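PDB 5YVD: Nsp15 from Middle East respiratory syndrome-related coronavirus, which probably cleaves RNA on the 3' side of uridylates, as a hexameric endoribonuclease of the EndoU family. Local coordinates for residues L211-S215 with D216-K220. Residues are numbered along the deposited sequence; the frame is centred on the assembly and turned at random.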
loop_
_atom_site.group_PDB
_atom_site.type_symbol
_atom_site.label_atom_id
_atom_site.label_comp_id
_atom_site.label_asym_id
_atom_site.label_seq_id
_atom_site.Cartn_x
_atom_site.Cartn_y
_atom_site.Cartn_z
ATOM N N LEU A 211 -2.169 21.186 -43.687
ATOM C CA LEU A 211 -2.692 19.877 -43.325
ATOM C C LEU A 211 -3.149 19.064 -44.508
ATOM O O LEU A 211 -3.198 17.845 -44.389
ATOM C CB LEU A 211 -3.847 19.994 -42.339
ATOM C CG LEU A 211 -3.417 20.627 -41.031
ATOM C CD1 LEU A 211 -4.646 20.848 -40.164
ATOM C CD2 LEU A 211 -2.385 19.733 -40.372
ATOM N N SER A 212 -3.477 19.734 -45.621
ATOM C CA SER A 212 -3.995 19.064 -46.826
ATOM C C SER A 212 -3.033 19.009 -47.998
ATOM O O SER A 212 -3.131 18.106 -48.782
ATOM C CB SER A 212 -5.284 19.730 -47.309
ATOM O OG SER A 212 -5.017 21.023 -47.847
ATOM N N PHE A 213 -2.118 19.957 -48.141
ATOM C CA PHE A 213 -1.250 20.027 -49.354
ATOM C C PHE A 213 -0.102 19.020 -49.397
ATOM O O PHE A 213 0.527 18.728 -48.390
ATOM C CB PHE A 213 -0.605 21.418 -49.484
ATOM C CG PHE A 213 -1.548 22.488 -49.948
ATOM C CD1 PHE A 213 -1.076 23.561 -50.689
ATOM C CD2 PHE A 213 -2.915 22.431 -49.661
ATOM C CE1 PHE A 213 -1.948 24.554 -51.124
ATOM C CE2 PHE A 213 -3.781 23.429 -50.088
ATOM C CZ PHE A 213 -3.297 24.488 -50.817
ATOM N N ASP A 214 0.205 18.523 -50.582
ATOM C CA ASP A 214 1.523 17.940 -50.824
ATOM C C ASP A 214 2.610 18.933 -50.371
ATOM O O ASP A 214 2.463 20.135 -50.581
ATOM C CB ASP A 214 1.722 17.665 -52.304
ATOM C CG ASP A 214 3.004 16.922 -52.564
ATOM O OD1 ASP A 214 3.960 17.513 -53.110
ATOM O OD2 ASP A 214 3.077 15.754 -52.159
ATOM N N SER A 215 3.707 18.423 -49.812
ATOM C CA SER A 215 4.747 19.264 -49.239
ATOM C C SER A 215 5.406 20.209 -50.244
ATOM O O SER A 215 5.682 21.375 -49.923
ATOM C CB SER A 215 5.829 18.427 -48.511
ATOM O OG SER A 215 6.901 18.062 -49.353
ATOM N N ASP A 216 5.666 19.710 -51.450
ATOM C CA ASP A 216 6.316 20.528 -52.480
ATOM C C ASP A 216 5.439 21.727 -52.939
ATOM O O ASP A 216 5.956 22.821 -53.187
ATOM C CB ASP A 216 6.739 19.657 -53.666
ATOM C CG ASP A 216 7.699 20.369 -54.583
ATOM O OD1 ASP A 216 8.842 20.655 -54.153
ATOM O OD2 ASP A 216 7.309 20.652 -55.737
ATOM N N VAL A 217 4.121 21.507 -52.998
ATOM C CA VAL A 217 3.157 22.541 -53.398
ATOM C C VAL A 217 3.033 23.662 -52.340
ATOM O O VAL A 217 2.778 24.827 -52.661
ATOM C CB VAL A 217 1.770 21.898 -53.658
ATOM C CG1 VAL A 217 0.698 22.942 -53.909
ATOM C CG2 VAL A 217 1.845 20.933 -54.831
ATOM N N PHE A 218 3.201 23.295 -51.079
ATOM C CA PHE A 218 3.046 24.223 -49.973
ATOM C C PHE A 218 4.321 25.073 -49.829
ATOM O O PHE A 218 4.256 26.314 -49.761
ATOM C CB PHE A 218 2.725 23.436 -48.687
ATOM C CG PHE A 218 2.540 24.302 -47.459
ATOM C CD1 PHE A 218 1.278 24.707 -47.064
ATOM C CD2 PHE A 218 3.632 24.681 -46.696
ATOM C CE1 PHE A 218 1.100 25.497 -45.952
ATOM C CE2 PHE A 218 3.477 25.473 -45.585
ATOM C CZ PHE A 218 2.205 25.889 -45.208
ATOM N N ILE A 219 5.474 24.407 -49.778
ATOM C CA ILE A 219 6.747 25.093 -49.697
ATOM C C ILE A 219 6.804 26.213 -50.735
ATOM O O ILE A 219 7.191 27.354 -50.420
ATOM C CB ILE A 219 7.951 24.115 -49.856
ATOM C CG1 ILE A 219 8.118 23.269 -48.585
ATOM C CG2 ILE A 219 9.252 24.877 -50.089
ATOM C CD1 ILE A 219 9.149 22.173 -48.691
ATOM N N LYS A 220 6.388 25.892 -51.958
ATOM C CA LYS A 220 6.446 26.851 -53.060
ATOM C C LYS A 220 5.354 27.917 -52.998
ATOM O O LYS A 220 5.608 29.072 -53.334
ATOM C CB LYS A 220 6.433 26.124 -54.404
ATOM C CG LYS A 220 7.706 25.322 -54.644
ATOM C CD LYS A 220 7.549 24.334 -55.793
ATOM C CE LYS A 220 8.858 23.596 -56.050
ATOM N NZ LYS A 220 8.751 22.577 -57.139
#
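The F213 ring meets V217 and the backbone of F218 obliquely, while S212 OG lies at its edge, in the ring plane. Its CD1 reaches CG1 of V217 at 3.7 Å, and the two side chains cross at about a right angle. F213 CD1 in turn sits at the edge of the F218 ring, near its plane. F218 carries its ring away from this turn because its CG stands anti to N (chi1 -180°), and packs edge-to-face on F210 and against Y222, a buried place that suits a large aromatic. The backbone leaves helix 205-212 at F213 and, with D214 as the N-cap, enters helix 215-221 at S215, a two-residue link between consecutive helices of the EndoU-family region. The cap's OD1 accepts from D216 N at 3.2 Å, met from above the D214 carboxylate plane, and a short acidic side chain suits the first-turn amides. D214 O starts the helical ladder by accepting from F218 N at 3.3 Å, and the nearly straight bond from I219 N to S215 O (3.0 Å) continues it. S215 OG is hydrogen-bonded to E230 OE1, its small hydroxyl tying the first turn to helix 229-234. One turn on, K220 NZ reaches D216 OD2 on its syn side, a 2.8 Å salt bridge between exposed residues.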